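Local coordinates for protein phosphoribosylaminoimidazole-succinocarboxamide synthase (Pyrococcus horikoshii, PDB 4O83) that catalyses the ATP-dependent joining of L-aspartate to a carboxylated aminoimidazole ribonucleotide, giving SAICAR on the de novo route to IMP, at residues P87-V92 with D173-F178. Residues are numbered along the deposited sequence; the frame is centred on the assembly and turned at random.
With CD (cadmium ion), chain E; AMP (adenosine monophosphate), chain L.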
loop_
_atom_site.group_PDB
_atom_site.type_symbol
_atom_site.label_atom_id
_atom_site.label_comp_id
_atom_site.label_asym_id
_atom_site.label_seq_id
_atom_site.Cartn_x
_atom_site.Cartn_y
_atom_site.Cartn_z
ATOM N N PRO A 87 -11.005 25.611 -2.147
ATOM C CA PRO A 87 -10.808 26.003 -3.550
ATOM C C PRO A 87 -9.567 25.332 -4.157
ATOM O O PRO A 87 -8.686 26.006 -4.727
ATOM C CB PRO A 87 -10.615 27.517 -3.460
ATOM C CG PRO A 87 -10.024 27.736 -2.114
ATOM C CD PRO A 87 -10.621 26.685 -1.217
ATOM N N LEU A 88 -9.518 24.008 -4.037
ATOM C CA LEU A 88 -8.359 23.233 -4.428
ATOM C C LEU A 88 -8.693 22.028 -5.293
ATOM O O LEU A 88 -9.761 21.413 -5.162
ATOM C CB LEU A 88 -7.633 22.709 -3.185
ATOM C CG LEU A 88 -7.072 23.665 -2.122
ATOM C CD1 LEU A 88 -6.520 22.881 -0.939
ATOM C CD2 LEU A 88 -6.001 24.576 -2.705
ATOM N N GLU A 89 -7.771 21.729 -6.196
ATOM C CA GLU A 89 -7.673 20.402 -6.786
ATOM C C GLU A 89 -6.350 19.814 -6.310
ATOM O O GLU A 89 -5.296 20.387 -6.558
ATOM C CB GLU A 89 -7.757 20.461 -8.316
ATOM C CG GLU A 89 -9.010 21.171 -8.816
ATOM C CD GLU A 89 -9.325 20.877 -10.268
ATOM O OE1 GLU A 89 -9.790 19.767 -10.565
ATOM O OE2 GLU A 89 -9.125 21.761 -11.117
ATOM N N VAL A 90 -6.426 18.693 -5.587
ATOM C CA VAL A 90 -5.280 18.059 -4.960
ATOM C C VAL A 90 -4.897 16.844 -5.797
ATOM O O VAL A 90 -5.709 15.936 -6.000
ATOM C CB VAL A 90 -5.588 17.649 -3.502
ATOM C CG1 VAL A 90 -4.378 17.004 -2.857
ATOM C CG2 VAL A 90 -6.073 18.850 -2.674
ATOM N N VAL A 91 -3.663 16.838 -6.292
ATOM C CA VAL A 91 -3.226 15.778 -7.188
ATOM C C VAL A 91 -2.170 14.934 -6.508
ATOM O O VAL A 91 -1.219 15.471 -5.927
ATOM C CB VAL A 91 -2.750 16.325 -8.560
ATOM C CG1 VAL A 91 -2.232 15.202 -9.451
ATOM C CG2 VAL A 91 -3.880 17.062 -9.271
ATOM N N VAL A 92 -2.380 13.614 -6.530
ATOM C CA VAL A 92 -1.415 12.674 -6.027
ATOM C C VAL A 92 -0.880 11.859 -7.206
ATOM O O VAL A 92 -1.654 11.404 -8.066
ATOM C CB VAL A 92 -1.983 11.720 -4.945
ATOM C CG1 VAL A 92 -0.860 10.880 -4.364
ATOM C CG2 VAL A 92 -2.670 12.490 -3.822
ATOM N N ASP A 173 -1.842 8.643 -11.484
ATOM C CA ASP A 173 -2.096 9.842 -10.685
ATOM C C ASP A 173 -3.617 10.014 -10.604
ATOM O O ASP A 173 -4.373 9.263 -11.275
ATOM C CB ASP A 173 -1.387 11.088 -11.275
ATOM C CG ASP A 173 -1.742 11.340 -12.741
ATOM O OD1 ASP A 173 -2.934 11.454 -13.058
ATOM O OD2 ASP A 173 -0.826 11.433 -13.584
ATOM N N PHE A 174 -4.062 10.969 -9.792
ATOM C CA PHE A 174 -5.486 11.265 -9.624
ATOM C C PHE A 174 -5.711 12.616 -8.915
ATOM O O PHE A 174 -4.793 13.160 -8.261
ATOM C CB PHE A 174 -6.262 10.077 -8.976
ATOM C CG PHE A 174 -5.975 9.853 -7.512
ATOM C CD1 PHE A 174 -6.967 10.069 -6.553
ATOM C CD2 PHE A 174 -4.727 9.415 -7.083
ATOM C CE1 PHE A 174 -6.710 9.860 -5.190
ATOM C CE2 PHE A 174 -4.466 9.231 -5.727
ATOM C CZ PHE A 174 -5.452 9.451 -4.779
ATOM N N LYS A 175 -6.912 13.165 -9.080
ATOM C CA LYS A 175 -7.257 14.457 -8.528
ATOM C C LYS A 175 -8.356 14.267 -7.499
ATOM O O LYS A 175 -9.320 13.538 -7.753
ATOM C CB LYS A 175 -7.719 15.405 -9.643
ATOM C CG LYS A 175 -8.067 16.846 -9.215
ATOM C CD LYS A 175 -9.543 17.042 -8.834
ATOM C CE LYS A 175 -10.495 16.787 -10.010
ATOM N NZ LYS A 175 -11.914 16.795 -9.562
ATOM N N LEU A 176 -8.211 14.944 -6.361
ATOM C CA LEU A 176 -9.183 14.914 -5.267
ATOM C C LEU A 176 -9.608 16.327 -4.919
ATOM O O LEU A 176 -8.842 17.285 -5.133
ATOM C CB LEU A 176 -8.575 14.278 -4.013
ATOM C CG LEU A 176 -8.126 12.822 -4.073
ATOM C CD1 LEU A 176 -7.584 12.384 -2.720
ATOM C CD2 LEU A 176 -9.309 11.938 -4.519
ATOM N N GLU A 177 -10.829 16.440 -4.397
ATOM C CA GLU A 177 -11.331 17.679 -3.835
ATOM C C GLU A 177 -11.897 17.414 -2.441
ATOM O O GLU A 177 -12.381 16.300 -2.147
ATOM C CB GLU A 177 -12.399 18.313 -4.743
ATOM C CG GLU A 177 -11.939 18.430 -6.190
ATOM C CD GLU A 177 -12.840 19.265 -7.085
ATOM O OE1 GLU A 177 -13.740 19.975 -6.584
ATOM O OE2 GLU A 177 -12.615 19.227 -8.310
ATOM N N PHE A 178 -11.831 18.456 -1.608
ATOM C CA PHE A 178 -12.214 18.388 -0.213
ATOM C C PHE A 178 -13.082 19.581 0.162
ATOM O O PHE A 178 -13.018 20.647 -0.468
ATOM C CB PHE A 178 -10.963 18.380 0.696
ATOM C CG PHE A 178 -10.084 17.168 0.524
ATOM C CD1 PHE A 178 -10.288 16.030 1.303
ATOM C CD2 PHE A 178 -9.057 17.157 -0.418
ATOM C CE1 PHE A 178 -9.480 14.915 1.158
ATOM C CE2 PHE A 178 -8.236 16.036 -0.565
ATOM C CZ PHE A 178 -8.459 14.917 0.218
HETATM CD CD CD E . -10.414 22.521 -12.913
HETATM P P AMP L . -18.191 19.925 -12.056
HETATM O O1P AMP L . -17.197 21.076 -12.142
HETATM O O2P AMP L . -17.749 18.650 -12.729
HETATM O O3P AMP L . -19.604 20.331 -12.404
HETATM O "O5'" AMP L . -18.196 19.513 -10.491
HETATM C "C5'" AMP L . -19.291 19.744 -9.604
HETATM C "C4'" AMP L . -18.978 20.887 -8.640
HETATM O "O4'" AMP L . -19.473 20.618 -7.320
HETATM C "C3'" AMP L . -17.485 21.140 -8.487
HETATM O "O3'" AMP L . -17.322 22.554 -8.385
HETATM C "C2'" AMP L . -17.135 20.499 -7.162
HETATM O "O2'" AMP L . -16.031 21.168 -6.553
HETATM C "C1'" AMP L . -18.410 20.711 -6.362
HETATM N N9 AMP L . -18.630 19.679 -5.327
HETATM C C8 AMP L . -18.271 18.390 -5.400
HETATM N N7 AMP L . -18.648 17.717 -4.298
HETATM C C5 AMP L . -19.286 18.586 -3.488
HETATM C C6 AMP L . -19.945 18.551 -2.158
HETATM N N6 AMP L . -20.009 17.417 -1.442
HETATM N N1 AMP L . -20.480 19.693 -1.674
HETATM C C2 AMP L . -20.435 20.847 -2.365
HETATM N N3 AMP L . -19.852 20.953 -3.572
HETATM C C4 AMP L . -19.268 19.886 -4.175
HETATM O O HOH W 1 -10.954 20.981 -2.770
#
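Val90 and Leu176 exchange two backbone hydrogen bonds, from Val90 N to Leu176 O at 2.8 Å and from Leu176 N to Val90 O at 2.7 Å; Val92 and Phe174 repeat the exchange, with Val91 and Lys175 as the non-hydrogen-bonded pair between them. Nearby, one water links the segments, accepting from Phe178 N and lying within hydrogen-bonding distance of Leu88 O.

On the apolar face, beta-branched valines suit the extended chain. Val92 lies alongside Phe174, Val92 CB being 3.6 Å from Phe174 CE2. Val90 CG2 meets the edge of the Phe178 ring. Helix 143-165 covers Val92 and both rings.

The face carrying Val91 and Lys175 has a charged cluster. Lys175 leaves with CG anti to its backbone N (chi1 -178°) and then bends, so that its methylenes slant across Glu89, Lys175 CE 3.1 Å from Glu89 OE1 in the conformer of Glu89 described here. Lys175 NZ reaches Glu177 OE2 at 2.8 Å, on the anti side and 32° out of the carboxylate plane, makes a long salt bridge to Glu89 OE1 (3.8 Å), and also pairs with Asp190. A methionine in place of Lys175 would probably leave the Glu89 and Glu177 carboxylates, 3.7 Å apart between Glu89 OE1 and Glu177 OE2, without the positive charge that offsets their repulsion, although Lys122 also pairs with Glu177.

Each glutamate uses its other oxygen too: Glu89 OE2 binds cadmium with Asp128, and Glu177 OE1 suits its place by accepting a 2.6 Å hydrogen bond from AMP O2'. The arrangement belongs to the antiparallel sheet pairing 84-93 with 169-180, helix-backed on its apolar face, with Glu177 holding the ribose in the nucleotide (ATP) site.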